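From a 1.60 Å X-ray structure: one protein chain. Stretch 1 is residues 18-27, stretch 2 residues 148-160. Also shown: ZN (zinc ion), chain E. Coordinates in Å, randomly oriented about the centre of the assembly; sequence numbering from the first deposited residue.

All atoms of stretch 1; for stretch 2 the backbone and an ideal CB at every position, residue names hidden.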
# COMPACT_ATOMS: atom_id res chain seq x y z
N GLY A 18 6.79 -12.44 -11.22
CA GLY A 18 8.20 -12.15 -11.00
C GLY A 18 8.74 -12.95 -9.85
O GLY A 18 8.24 -14.04 -9.58
N ALA A 19 9.77 -12.44 -9.18
CA ALA A 19 10.43 -13.15 -8.09
C ALA A 19 9.52 -13.20 -6.87
O ALA A 19 8.65 -12.33 -6.71
CB ALA A 19 11.78 -12.53 -7.75
N VAL A 20 9.66 -14.27 -6.10
CA VAL A 20 8.87 -14.51 -4.90
C VAL A 20 9.81 -14.82 -3.74
O VAL A 20 10.85 -15.44 -3.92
CB VAL A 20 7.77 -15.63 -5.09
CG1 VAL A 20 6.86 -15.31 -6.29
CG2 VAL A 20 8.40 -17.04 -5.20
N ASN A 21 9.44 -14.37 -2.54
CA ASN A 21 10.12 -14.73 -1.33
C ASN A 21 9.01 -15.01 -0.32
O ASN A 21 8.39 -14.10 0.21
CB ASN A 21 11.08 -13.61 -0.88
CG ASN A 21 11.90 -13.97 0.36
OD1 ASN A 21 11.56 -14.90 1.11
ND2 ASN A 21 12.96 -13.22 0.60
N GLY A 22 8.74 -16.28 -0.07
CA GLY A 22 7.58 -16.62 0.76
C GLY A 22 6.31 -16.17 0.07
O GLY A 22 6.12 -16.42 -1.14
N SER A 23 5.44 -15.48 0.82
CA SER A 23 4.22 -14.94 0.22
C SER A 23 4.41 -13.50 -0.27
O SER A 23 3.43 -12.89 -0.70
CB SER A 23 3.02 -15.04 1.17
OG SER A 23 3.27 -14.36 2.37
N ASP A 24 5.64 -13.00 -0.22
CA ASP A 24 5.95 -11.73 -0.87
C ASP A 24 6.27 -11.95 -2.34
O ASP A 24 7.16 -12.72 -2.70
CB ASP A 24 7.13 -11.07 -0.16
CG ASP A 24 6.78 -10.68 1.27
OD1 ASP A 24 5.71 -10.12 1.49
OD2 ASP A 24 7.59 -10.94 2.17
N ARG A 25 5.54 -11.23 -3.20
CA ARG A 25 5.70 -11.35 -4.64
C ARG A 25 6.12 -10.03 -5.26
O ARG A 25 5.52 -8.99 -4.97
CB ARG A 25 4.39 -11.74 -5.30
CG ARG A 25 3.73 -13.03 -4.74
CD ARG A 25 2.64 -13.51 -5.69
NE ARG A 25 1.63 -12.49 -5.93
CZ ARG A 25 0.68 -12.56 -6.86
NH1 ARG A 25 0.56 -13.61 -7.69
NH2 ARG A 25 -0.15 -11.55 -7.00
N GLU A 26 7.09 -10.10 -6.16
CA GLU A 26 7.54 -8.91 -6.90
C GLU A 26 6.39 -8.11 -7.48
O GLU A 26 6.36 -6.88 -7.39
CB GLU A 26 8.53 -9.29 -8.00
CG GLU A 26 9.06 -8.08 -8.82
CD GLU A 26 10.16 -8.42 -9.77
OE1 GLU A 26 10.54 -9.61 -9.85
OE2 GLU A 26 10.68 -7.47 -10.43
N ALA A 27 5.43 -8.78 -8.07
CA ALA A 27 4.30 -8.11 -8.73
C ALA A 27 3.55 -7.22 -7.73
O ALA A 27 3.06 -6.13 -8.09
CB ALA A 27 3.36 -9.11 -9.33
N UNK A 148 16.74 -6.09 -3.42
CA UNK A 148 16.67 -7.50 -3.77
C UNK A 148 15.60 -8.13 -2.90
O UNK A 148 15.74 -8.17 -1.68
CB UNK A 148 18.02 -8.20 -3.59
N UNK A 149 14.56 -8.67 -3.54
CA UNK A 149 13.51 -9.36 -2.84
C UNK A 149 14.05 -10.59 -2.14
O UNK A 149 13.47 -11.05 -1.14
CB UNK A 149 12.39 -9.74 -3.80
N UNK A 150 15.15 -11.10 -2.68
CA UNK A 150 15.85 -12.27 -2.12
C UNK A 150 16.66 -11.95 -0.85
O UNK A 150 17.10 -12.87 -0.14
CB UNK A 150 16.79 -12.86 -3.18
N UNK A 151 16.88 -10.67 -0.53
CA UNK A 151 17.53 -10.27 0.69
C UNK A 151 16.52 -10.14 1.83
O UNK A 151 15.78 -9.17 1.87
CB UNK A 151 18.28 -8.95 0.48
N UNK A 152 16.44 -11.13 2.72
CA UNK A 152 15.40 -11.12 3.73
C UNK A 152 15.40 -9.86 4.61
O UNK A 152 14.32 -9.33 4.98
CB UNK A 152 15.55 -12.36 4.61
N UNK A 153 16.58 -9.41 5.00
CA UNK A 153 16.77 -8.23 5.86
C UNK A 153 16.31 -6.96 5.13
O UNK A 153 15.53 -6.17 5.68
CB UNK A 153 18.24 -8.10 6.28
N UNK A 154 16.77 -6.77 3.89
CA UNK A 154 16.34 -5.56 3.12
C UNK A 154 14.83 -5.57 2.83
O UNK A 154 14.15 -4.56 2.91
CB UNK A 154 17.11 -5.47 1.80
N UNK A 155 14.30 -6.75 2.52
CA UNK A 155 12.88 -6.91 2.30
C UNK A 155 12.08 -6.56 3.56
O UNK A 155 11.03 -5.89 3.50
CB UNK A 155 12.58 -8.34 1.86
N UNK A 156 12.55 -7.00 4.72
CA UNK A 156 11.88 -6.62 5.99
C UNK A 156 11.89 -5.11 6.17
O UNK A 156 10.89 -4.55 6.63
CB UNK A 156 12.56 -7.29 7.19
N UNK A 157 13.01 -4.47 5.87
CA UNK A 157 13.10 -3.00 6.01
C UNK A 157 12.12 -2.33 5.08
O UNK A 157 11.43 -1.39 5.50
CB UNK A 157 14.52 -2.50 5.72
N UNK A 158 12.04 -2.82 3.85
CA UNK A 158 11.12 -2.27 2.86
C UNK A 158 9.70 -2.40 3.39
O UNK A 158 8.95 -1.46 3.35
CB UNK A 158 11.27 -2.98 1.51
N UNK A 159 9.33 -3.60 3.84
CA UNK A 159 7.96 -3.83 4.28
C UNK A 159 7.54 -2.93 5.43
O UNK A 159 6.38 -2.53 5.50
CB UNK A 159 7.79 -5.29 4.69
N UNK A 160 8.44 -2.64 6.36
CA UNK A 160 8.17 -1.77 7.54
C UNK A 160 8.24 -0.28 7.26
O UNK A 160 7.76 0.47 8.08
CB UNK A 160 9.17 -2.09 8.66
ZN ZN E . 11.27 -7.84 -12.46

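At position 148 the ideal CB has nothing of stretch 1 within 5.5 Å, so the view from this side sets almost no limit on the side chain; the residue is Phe-148, which opens a type I turn ending at 151.

Position 149 is different. Its CA-to-CB bond points toward stretch 1, and the ideal CB lies 4.9 Å from Ala-19 CB and 5.0 Å from Asn-21 CB. Beyond it lie the CA of Val-20 and the backbone where Asp-24 leads through Arg-25 into Glu-26. The Glu-26 amide is already bonded to Ala-19 O, so the space asks for aliphatic bulk, and leucine, methionine, valine or isoleucine would all be reasonable. The residue is Ile-149. Its CG2 packs 3.6 Å from Ala-19 CB, while the t,t rotamer extends CD1 to 3.6 Å from Glu-26 N and 3.8 Å from Asp-24 O. The backbone contributes too: Asn-21 ND2 donates to Ile-149 O at 2.8 Å, nearly linearly, a bond independent of the side chain at this position.

At 150 the CB points sideways, 5.4 Å from Asn-21 ND2, and a small residue suffices; Ser-150 makes no hydrogen bond to stretch 1. Position 151 points away and immediately precedes a helix, where Ser, Thr, Asp or Asn commonly cap. Asn-151 does so, its OD1 accepting from the backbone N of position 154 at 2.9 Å.

Position 152 directs its CB sideways, 4.9 Å from Asn-21 ND2. That amide has a second proton to give, so an acceptor such as Asp, Asn or Glu would suit. Asp-152 bends its end nearer, and Asn-21 ND2 donates to Asp-152 OD1 at 2.9 Å and 173°. One amide nitrogen thus ties the turn and the first helical turn to stretch 1.

Positions 153 and 154 are out of reach and loosely constrained from here; they hold Thr-153 and Asp-154.

At 155 the CB points toward stretch 1, 5.1 Å from Asn-21 ND2, with the Asp-24 carboxylate farther on. A polar group could be considered, but a medium aliphatic also fits between them. Leu-155 places CD2 3.5 Å from Asp-24 OD2 and 3.7 Å from Asn-21 ND2.

Position 156 points sideways and its ideal CB finds nothing of stretch 1 within 5.5 Å, so this side asks for nothing in particular; it is Ala-156. Positions 157 and 158 are out of reach and hold Leu-157 and Phe-158.

Position 159 points toward stretch 1, but its ideal CB finds nothing within 5.5 Å. The carboxylate of Asp-24 lies beyond, favouring a long cationic chain, lysine or arginine. Lys-159 spans the gap, its NZ forming a salt bridge with Asp-24 OD2 at 2.7 Å. Position 160, out of reach, is Thr-160.

Stretch 2 (148-160) FISNDTDLALFKT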
# COMPACT_ATOMS: atom_id res chain seq x y z
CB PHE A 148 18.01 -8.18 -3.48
CG PHE A 148 19.07 -7.92 -4.51
CD1 PHE A 148 19.49 -8.93 -5.36
CD2 PHE A 148 19.66 -6.66 -4.61
CE1 PHE A 148 20.46 -8.67 -6.31
CE2 PHE A 148 20.63 -6.41 -5.57
CZ PHE A 148 21.03 -7.43 -6.41
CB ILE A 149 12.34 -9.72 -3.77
CG1 ILE A 149 11.09 -10.02 -2.98
CG2 ILE A 149 12.72 -10.88 -4.73
CD1 ILE A 149 9.88 -10.31 -3.85
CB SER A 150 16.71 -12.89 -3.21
OG SER A 150 17.49 -11.92 -3.83
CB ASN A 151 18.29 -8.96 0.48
CG ASN A 151 19.23 -8.66 1.61
OD1 ASN A 151 18.82 -8.46 2.76
ND2 ASN A 151 20.52 -8.69 1.32
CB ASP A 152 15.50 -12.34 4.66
CG ASP A 152 15.24 -13.64 3.96
OD1 ASP A 152 14.77 -13.68 2.81
OD2 ASP A 152 15.49 -14.67 4.63
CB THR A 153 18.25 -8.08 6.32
OG1 THR A 153 18.55 -9.18 7.20
CG2 THR A 153 18.47 -6.75 7.06
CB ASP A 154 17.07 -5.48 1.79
CG ASP A 154 18.57 -5.35 1.93
OD1 ASP A 154 19.06 -5.01 3.03
OD2 ASP A 154 19.25 -5.64 0.92
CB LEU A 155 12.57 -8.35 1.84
CG LEU A 155 11.08 -8.72 1.73
CD1 LEU A 155 10.25 -7.83 0.80
CD2 LEU A 155 10.92 -10.18 1.35
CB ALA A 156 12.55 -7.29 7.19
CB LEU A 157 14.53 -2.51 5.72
CG LEU A 157 14.71 -1.03 6.06
CD1 LEU A 157 14.58 -0.81 7.55
CD2 LEU A 157 16.09 -0.63 5.59
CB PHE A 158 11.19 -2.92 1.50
CG PHE A 158 10.18 -2.38 0.51
CD1 PHE A 158 10.36 -1.14 -0.08
CD2 PHE A 158 9.01 -3.06 0.24
CE1 PHE A 158 9.40 -0.63 -0.98
CE2 PHE A 158 8.07 -2.53 -0.65
CZ PHE A 158 8.29 -1.30 -1.24
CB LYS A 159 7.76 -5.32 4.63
CG LYS A 159 7.81 -6.25 3.45
CD LYS A 159 7.96 -7.74 3.80
CE LYS A 159 6.76 -8.33 4.39
NZ LYS A 159 6.95 -9.82 4.59
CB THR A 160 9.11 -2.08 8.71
OG1 THR A 160 10.45 -1.73 8.34
CG2 THR A 160 8.99 -3.56 9.10
O HOH W 1 12.26 -8.70 -14.35
O HOH W 2 13.40 -7.46 -11.99
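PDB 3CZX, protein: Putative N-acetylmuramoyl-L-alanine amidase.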